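Local structure of succinoglycan biosynthesis protein (Bacillus cereus ATCC 14579, 3B55) at residues T294-G299 with E330-R335; F107-L112 with K165-G170; N70-A75 with S103-T108. The protein binds calcium, belongs to the erythromycin esterase family and may take part in succinoglycan biosynthesis, its activity being unestablished. The protein carries 1 engineered substitution. One frame throughout, in Å; residues are numbered along the deposited sequence.

Interaction 1: T294-G299 with E330-R335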
# COMPACT_ATOMS: atom_id res chain seq x y z
N THR A 294 4.22 -6.03 -10.30
CA THR A 294 4.41 -7.18 -9.41
C THR A 294 3.49 -8.35 -9.76
O THR A 294 3.94 -9.47 -9.94
CB THR A 294 4.15 -6.78 -7.94
OG1 THR A 294 5.02 -5.70 -7.59
CG2 THR A 294 4.42 -7.96 -7.01
N GLU A 295 2.19 -8.07 -9.84
CA GLU A 295 1.21 -9.09 -10.18
C GLU A 295 1.51 -9.68 -11.57
O GLU A 295 1.48 -10.90 -11.75
CB GLU A 295 -0.19 -8.45 -10.16
CG GLU A 295 -1.38 -9.40 -10.35
CD GLU A 295 -1.51 -9.93 -11.77
OE1 GLU A 295 -1.39 -9.12 -12.71
OE2 GLU A 295 -1.74 -11.15 -11.94
N GLU A 296 1.81 -8.82 -12.53
CA GLU A 296 2.08 -9.29 -13.89
C GLU A 296 3.36 -10.11 -14.03
O GLU A 296 3.41 -11.04 -14.84
CB GLU A 296 2.10 -8.11 -14.87
CG GLU A 296 0.80 -7.32 -14.91
CD GLU A 296 0.66 -6.48 -16.17
OE1 GLU A 296 1.54 -5.63 -16.42
OE2 GLU A 296 -0.34 -6.65 -16.90
N HIS A 297 4.38 -9.79 -13.25
CA HIS A 297 5.64 -10.53 -13.34
C HIS A 297 5.89 -11.55 -12.24
O HIS A 297 6.59 -12.52 -12.46
CB HIS A 297 6.83 -9.57 -13.38
CG HIS A 297 6.85 -8.69 -14.59
ND1 HIS A 297 5.97 -7.65 -14.78
CD2 HIS A 297 7.64 -8.72 -15.70
CE1 HIS A 297 6.20 -7.08 -15.95
NE2 HIS A 297 7.20 -7.71 -16.53
N LEU A 298 5.31 -11.35 -11.05
CA LEU A 298 5.54 -12.28 -9.95
C LEU A 298 4.33 -13.07 -9.48
O LEU A 298 4.47 -13.98 -8.67
CB LEU A 298 6.18 -11.54 -8.77
CG LEU A 298 7.45 -10.75 -9.10
CD1 LEU A 298 8.01 -10.14 -7.83
CD2 LEU A 298 8.49 -11.65 -9.76
N GLY A 299 3.13 -12.73 -9.95
CA GLY A 299 1.96 -13.49 -9.55
C GLY A 299 0.91 -12.86 -8.64
O GLY A 299 0.77 -11.64 -8.57
N GLU A 330 -9.82 -0.30 -12.49
CA GLU A 330 -9.99 0.03 -13.90
C GLU A 330 -9.26 -0.94 -14.83
O GLU A 330 -9.74 -1.27 -15.92
CB GLU A 330 -9.53 1.47 -14.13
CG GLU A 330 -9.49 1.94 -15.58
CD GLU A 330 -9.32 3.45 -15.69
OE1 GLU A 330 -8.57 4.02 -14.86
OE2 GLU A 330 -9.93 4.05 -16.60
N TYR A 331 -8.09 -1.41 -14.42
CA TYR A 331 -7.34 -2.33 -15.26
C TYR A 331 -7.70 -3.79 -15.00
O TYR A 331 -7.84 -4.58 -15.93
CB TYR A 331 -5.84 -2.11 -15.08
CG TYR A 331 -4.98 -3.07 -15.87
CD1 TYR A 331 -4.66 -4.33 -15.36
CD2 TYR A 331 -4.50 -2.73 -17.14
CE1 TYR A 331 -3.88 -5.23 -16.08
CE2 TYR A 331 -3.72 -3.63 -17.88
CZ TYR A 331 -3.42 -4.87 -17.34
OH TYR A 331 -2.66 -5.77 -18.06
N TYR A 332 -7.87 -4.15 -13.73
CA TYR A 332 -8.19 -5.54 -13.40
C TYR A 332 -9.65 -5.93 -13.39
O TYR A 332 -10.00 -7.08 -13.67
CB TYR A 332 -7.56 -5.92 -12.06
CG TYR A 332 -6.05 -6.07 -12.12
CD1 TYR A 332 -5.21 -5.02 -11.75
CD2 TYR A 332 -5.47 -7.25 -12.56
CE1 TYR A 332 -3.83 -5.15 -11.83
CE2 TYR A 332 -4.10 -7.39 -12.65
CZ TYR A 332 -3.28 -6.34 -12.29
OH TYR A 332 -1.92 -6.48 -12.40
N GLY A 333 -10.53 -4.99 -13.08
CA GLY A 333 -11.93 -5.34 -13.05
C GLY A 333 -12.18 -6.31 -11.92
O GLY A 333 -11.78 -6.06 -10.79
N LYS A 334 -12.81 -7.45 -12.21
CA LYS A 334 -13.09 -8.42 -11.17
C LYS A 334 -11.84 -9.15 -10.69
O LYS A 334 -11.91 -9.95 -9.77
CB LYS A 334 -14.13 -9.44 -11.65
CG LYS A 334 -13.62 -10.35 -12.74
CD LYS A 334 -14.73 -11.22 -13.31
CE LYS A 334 -14.20 -12.14 -14.40
NZ LYS A 334 -15.29 -12.89 -15.06
N ARG A 335 -10.70 -8.87 -11.30
CA ARG A 335 -9.48 -9.54 -10.87
C ARG A 335 -8.84 -8.85 -9.67
O ARG A 335 -7.95 -9.40 -9.03
CB ARG A 335 -8.48 -9.67 -12.02
CG ARG A 335 -8.89 -10.75 -13.03
CD ARG A 335 -7.68 -11.29 -13.78
NE ARG A 335 -7.07 -10.26 -14.62
CZ ARG A 335 -5.77 -10.10 -14.77
NH1 ARG A 335 -4.92 -10.91 -14.13
NH2 ARG A 335 -5.31 -9.14 -15.56

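Interaction 2: F107-L112 with K165-G170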
# COMPACT_ATOMS: atom_id res chain seq x y z
N PHE A 107 -1.24 -16.52 -2.46
CA PHE A 107 -0.61 -15.23 -2.69
C PHE A 107 0.87 -15.30 -2.32
O PHE A 107 1.24 -15.78 -1.25
CB PHE A 107 -1.34 -14.13 -1.91
CG PHE A 107 -2.65 -13.74 -2.53
CD1 PHE A 107 -3.78 -14.52 -2.32
CD2 PHE A 107 -2.74 -12.66 -3.38
CE1 PHE A 107 -4.98 -14.23 -2.97
CE2 PHE A 107 -3.93 -12.35 -4.03
CZ PHE A 107 -5.06 -13.14 -3.82
N THR A 108 1.71 -14.82 -3.23
CA THR A 108 3.15 -14.88 -3.02
C THR A 108 3.89 -13.54 -3.02
O THR A 108 5.13 -13.51 -2.96
CB THR A 108 3.81 -15.77 -4.10
OG1 THR A 108 3.40 -15.33 -5.40
CG2 THR A 108 3.41 -17.24 -3.92
N ASN A 109 3.16 -12.43 -3.09
CA ASN A 109 3.81 -11.13 -3.08
C ASN A 109 3.06 -10.15 -2.22
O ASN A 109 1.84 -10.09 -2.24
CB ASN A 109 3.92 -10.56 -4.50
CG ASN A 109 4.51 -11.55 -5.46
OD1 ASN A 109 3.78 -12.26 -6.16
ND2 ASN A 109 5.83 -11.63 -5.49
N LEU A 110 3.82 -9.39 -1.43
CA LEU A 110 3.24 -8.39 -0.57
C LEU A 110 3.82 -7.06 -1.03
O LEU A 110 5.02 -6.81 -0.90
CB LEU A 110 3.61 -8.64 0.89
CG LEU A 110 3.16 -7.55 1.88
CD1 LEU A 110 1.66 -7.40 1.84
CD2 LEU A 110 3.60 -7.91 3.29
N VAL A 111 2.96 -6.21 -1.58
CA VAL A 111 3.37 -4.90 -2.03
C VAL A 111 2.98 -3.92 -0.94
O VAL A 111 1.80 -3.75 -0.61
CB VAL A 111 2.69 -4.51 -3.36
CG1 VAL A 111 3.08 -3.09 -3.74
CG2 VAL A 111 3.11 -5.47 -4.46
N LEU A 112 3.99 -3.28 -0.36
CA LEU A 112 3.76 -2.33 0.72
C LEU A 112 3.76 -0.92 0.23
O LEU A 112 4.45 -0.56 -0.73
CB LEU A 112 4.86 -2.43 1.78
CG LEU A 112 5.08 -3.72 2.55
CD1 LEU A 112 6.32 -3.56 3.40
CD2 LEU A 112 3.87 -4.05 3.41
N LYS A 165 7.67 -19.01 -1.83
CA LYS A 165 8.15 -17.92 -0.99
C LYS A 165 7.38 -16.63 -1.23
O LYS A 165 6.87 -16.39 -2.32
CB LYS A 165 9.63 -17.65 -1.27
CG LYS A 165 10.61 -18.74 -0.86
CD LYS A 165 12.03 -18.26 -1.15
CE LYS A 165 13.10 -19.28 -0.79
NZ LYS A 165 13.37 -19.35 0.67
N VAL A 166 7.31 -15.80 -0.19
CA VAL A 166 6.63 -14.52 -0.26
C VAL A 166 7.67 -13.43 -0.49
O VAL A 166 8.64 -13.33 0.26
CB VAL A 166 5.89 -14.22 1.05
CG1 VAL A 166 5.26 -12.82 1.00
CG2 VAL A 166 4.83 -15.29 1.30
N ARG A 167 7.47 -12.62 -1.54
CA ARG A 167 8.39 -11.53 -1.87
C ARG A 167 7.83 -10.21 -1.34
O ARG A 167 6.61 -10.02 -1.29
CB ARG A 167 8.56 -11.41 -3.38
CG ARG A 167 8.92 -12.69 -4.10
CD ARG A 167 10.25 -13.28 -3.63
NE ARG A 167 11.37 -12.36 -3.76
CZ ARG A 167 11.73 -11.75 -4.89
NH1 ARG A 167 11.04 -11.95 -6.01
NH2 ARG A 167 12.78 -10.94 -4.90
N VAL A 168 8.72 -9.31 -0.93
CA VAL A 168 8.30 -8.01 -0.42
C VAL A 168 8.68 -6.91 -1.39
O VAL A 168 9.86 -6.69 -1.67
CB VAL A 168 8.93 -7.72 0.95
CG1 VAL A 168 8.70 -6.26 1.33
CG2 VAL A 168 8.32 -8.62 2.00
N ILE A 169 7.67 -6.21 -1.91
CA ILE A 169 7.89 -5.13 -2.86
C ILE A 169 7.39 -3.79 -2.31
O ILE A 169 6.44 -3.74 -1.52
CB ILE A 169 7.15 -5.41 -4.21
CG1 ILE A 169 7.75 -6.63 -4.91
CG2 ILE A 169 7.22 -4.19 -5.12
CD1 ILE A 169 7.12 -7.94 -4.50
N GLY A 170 8.04 -2.71 -2.74
CA GLY A 170 7.64 -1.38 -2.32
C GLY A 170 7.12 -0.63 -3.54
O GLY A 170 7.81 -0.53 -4.56

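Interaction 3: N70-A75 with S103-T108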
# COMPACT_ATOMS: atom_id res chain seq x y z
N ASN A 70 -13.98 -17.83 -0.44
CA ASN A 70 -14.89 -17.55 -1.54
C ASN A 70 -15.16 -16.08 -1.81
O ASN A 70 -15.59 -15.72 -2.90
CB ASN A 70 -16.22 -18.29 -1.33
CG ASN A 70 -16.08 -19.79 -1.47
OD1 ASN A 70 -15.29 -20.27 -2.28
ND2 ASN A 70 -16.85 -20.53 -0.69
N MSE A 71 -14.91 -15.21 -0.84
CA MSE A 71 -15.13 -13.79 -1.07
C MSE A 71 -14.08 -13.28 -2.05
O MSE A 71 -14.39 -12.57 -3.00
CB MSE A 71 -15.02 -13.00 0.23
CG MSE A 71 -16.28 -13.02 1.05
SE MSE A 71 -16.00 -12.03 2.67
CE MSE A 71 -17.26 -12.98 3.82
N VAL A 72 -12.83 -13.66 -1.80
CA VAL A 72 -11.71 -13.27 -2.65
C VAL A 72 -11.79 -14.01 -3.98
O VAL A 72 -11.49 -13.44 -5.03
CB VAL A 72 -10.37 -13.59 -1.96
CG1 VAL A 72 -9.22 -13.28 -2.89
CG2 VAL A 72 -10.27 -12.77 -0.69
N GLY A 73 -12.17 -15.28 -3.94
CA GLY A 73 -12.30 -16.07 -5.15
C GLY A 73 -11.00 -16.28 -5.91
O GLY A 73 -9.99 -16.68 -5.32
N SER A 74 -11.03 -16.01 -7.21
CA SER A 74 -9.86 -16.19 -8.05
C SER A 74 -9.14 -14.87 -8.37
O SER A 74 -8.37 -14.79 -9.32
CB SER A 74 -10.25 -16.89 -9.36
OG SER A 74 -11.26 -16.15 -10.04
N ALA A 75 -9.38 -13.84 -7.57
CA ALA A 75 -8.74 -12.54 -7.78
C ALA A 75 -7.22 -12.71 -7.79
O ALA A 75 -6.67 -13.50 -7.03
CB ALA A 75 -9.13 -11.57 -6.68
N SER A 103 -1.16 -18.70 2.91
CA SER A 103 -1.24 -20.15 3.08
C SER A 103 -2.51 -20.85 2.59
O SER A 103 -2.54 -22.07 2.50
CB SER A 103 -0.98 -20.51 4.55
OG SER A 103 -1.75 -19.70 5.43
N GLU A 104 -3.55 -20.09 2.25
CA GLU A 104 -4.79 -20.70 1.77
C GLU A 104 -5.19 -20.29 0.36
O GLU A 104 -5.91 -21.02 -0.32
CB GLU A 104 -5.95 -20.39 2.71
CG GLU A 104 -5.83 -21.01 4.09
CD GLU A 104 -5.71 -22.52 4.04
OE1 GLU A 104 -6.58 -23.17 3.43
OE2 GLU A 104 -4.73 -23.06 4.61
N LYS A 105 -4.72 -19.14 -0.11
CA LYS A 105 -5.11 -18.70 -1.44
C LYS A 105 -4.00 -18.46 -2.44
O LYS A 105 -4.21 -17.78 -3.44
CB LYS A 105 -6.00 -17.46 -1.34
CG LYS A 105 -7.29 -17.69 -0.53
CD LYS A 105 -8.57 -17.44 -1.34
CE LYS A 105 -8.67 -18.33 -2.56
NZ LYS A 105 -10.03 -18.31 -3.17
N GLY A 106 -2.81 -19.00 -2.17
CA GLY A 106 -1.69 -18.86 -3.10
C GLY A 106 -1.04 -17.50 -3.34
O GLY A 106 -0.32 -17.34 -4.33
N PHE A 107 -1.24 -16.52 -2.46
CA PHE A 107 -0.61 -15.23 -2.69
C PHE A 107 0.87 -15.30 -2.32
O PHE A 107 1.24 -15.78 -1.25
CB PHE A 107 -1.34 -14.13 -1.91
CG PHE A 107 -2.65 -13.74 -2.53
CD1 PHE A 107 -3.78 -14.52 -2.32
CD2 PHE A 107 -2.74 -12.66 -3.38
CE1 PHE A 107 -4.98 -14.23 -2.97
CE2 PHE A 107 -3.93 -12.35 -4.03
CZ PHE A 107 -5.06 -13.14 -3.82
N THR A 108 1.71 -14.82 -3.23
CA THR A 108 3.15 -14.88 -3.02
C THR A 108 3.89 -13.54 -3.02
O THR A 108 5.13 -13.51 -2.96
CB THR A 108 3.81 -15.77 -4.10
OG1 THR A 108 3.40 -15.33 -5.40
CG2 THR A 108 3.41 -17.24 -3.92

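Interaction 1: T294-G299 with E330-R335
With CG anti to the backbone N (chi1 -174°) and the chain bent at chi2, Glu295 points its carboxylate from the last turn of helix 278-298 toward the end of helix 324-332. Tyr332, whose CG is anti to the carbonyl carbon, comes to meet it tip to tip. Tyr332 OH donates to Glu295 OE1 at 2.7 Å, and OE1 accepts with its anti lone pair, away from OE2. OE1 lies at the edge of the ring, yet the carboxylate and the Tyr332 ring have planes 86° apart. Glu295 OE2 faces Arg335 NH1 at 3.9 Å, a long salt bridge; this nearby positive charge would probably favour the ionised carboxylate. Beside this pair Glu296 extends its chain, and Glu296 OE2 takes a weak hydrogen bond of 2.7 Å from Tyr331 OH. Tyr331, Tyr332 and Arg335 are layered: Tyr331 CD1 sits 3.6 Å above the centre of the Tyr332 ring, and Tyr332 CD2 lies 3.5 Å above the plane of the Arg335 guanidinium. Lys292 of helix 278-298 makes a cation-pi contact with Tyr331. Thr294 packs on strands 109-112, 167-172 and 301-306, so the helix end rests on the sheet while Glu295 and Glu296 reach across to the end of helix 324-332.

Interaction 2: F107-L112 with K165-G170
Four backbone hydrogen bonds join 107-112 to 165-170 in parallel register, the first from the residue just ahead of strand 109-112. Arg167 N donates to Thr108 O at 2.9 Å from above the carbonyl plane, and Leu110 N reaches Arg167 O nearly along its C=O axis. Ile169 N then binds Leu110 O in the carbonyl plane, and Leu112 N closes the series on Ile169 O at 2.7 Å. CA-H...O contacts run between these bonds, the shortest from Val166 CA to Thr108 O at 3.2 Å, so that this oxygen is gripped twice.

Apolar contacts divide between the two faces of the sheet. On one, the side chains of Val111 and Ile169 cross obliquely, Val111 CG2 4.0 Å from Ile169 CB. On the other, Leu112 CD1 meets Val168 CG1 at 4.2 Å, and Leu110 packs against helix 144-158.

Among the polar groups, Asn109 and Arg167 lie side by side on the Val111 face. Arg167, bent at chi2 and chi3, turns its guanidinium away to form a salt bridge through NH2 with Asp123 OD2. Asp123 OD1 also accepts from Val168 N.

Two adjacent parallel strands linked through helices 116-128 and 144-158 form a beta-alpha-beta crossover of an alpha/beta sheet; the calcium ligand Glu113 directly follows Leu112, at the C-terminal end of its strand.

Interaction 3: N70-A75 with S103-T108
The contact joins two helix ends: the glycine-containing turn that finishes helix 68-72 and leads into strand 77-82, and the turn after helix 88-104 that leads into strand 109-112. Val72 to Ala75 form a type II' beta turn, with Gly73, the first residue beyond helical geometry, supplying the positive phi; its own bond, Ala75 N to Val72 O, is weak. The turn presents Gly73 O to Lys105, the first residue to leave helical phi/psi after helix 88-104. Lys105 NZ donates to Gly73 O at 2.7 Å, coming from above the carbonyl plane at a C=O...N angle of 124°. To get there the lysine starts with CG anti to the carbonyl carbon and bends at chi2 and chi3, with chi2 at -121°, well away from a staggered position. Its ammonium also donates to Lys69 O, so two backbone carbonyls of this short helix and its turn grip the charged group.

Van der Waals packing lies beside this polar grip. The aliphatic part of Lys105 passes Val72, with Lys105 CD 4.3 Å from Val72 CB, and Lys105 CB lies at the edge of the Phe107 ring, in its plane. Phe107, with CG anti to its carbonyl carbon, brings CZ to the turn of Val72 to Ala75: Phe107 CZ is 4.3 Å from Val72 CG1 and 3.6 Å from Ala75 O. Both approaches to the ring are oblique.

Val72 and Phe107 both pack against Leu101 of helix 88-104 and Val78 of strand 77-82, and Phe107 also touches Lys300. Behind the first segment, Arg388 binds Met71 O, while the selenomethionine side chain of Met71 packs on Phe384 and Asp386 of strand 382-386, farther across the same sheet.

Overall arrangement
From the N terminus, interaction 3 comes first: it closes a loop of 27 residues holding strand 77-82 and most of helix 88-104. Its second segment overlaps the first of interaction 2 at Phe107 and Thr108, so interaction 2 opens where interaction 3 ends and closes the two-helix crossover that leads to the edge strand 167-172. Interaction 1 follows much later, enclosing strand 301-306 and most of helix 324-332. None is nested: interaction 3 overlaps interaction 2 in sequence, and interaction 1 follows both in series. In space, interaction 1 touches interaction 2 through Thr294 and interaction 3 where Arg335 O meets Ala75 CB. Strand 301-306 lies between strands 77-82 and 109-112, into which the segments of interaction 3 lead.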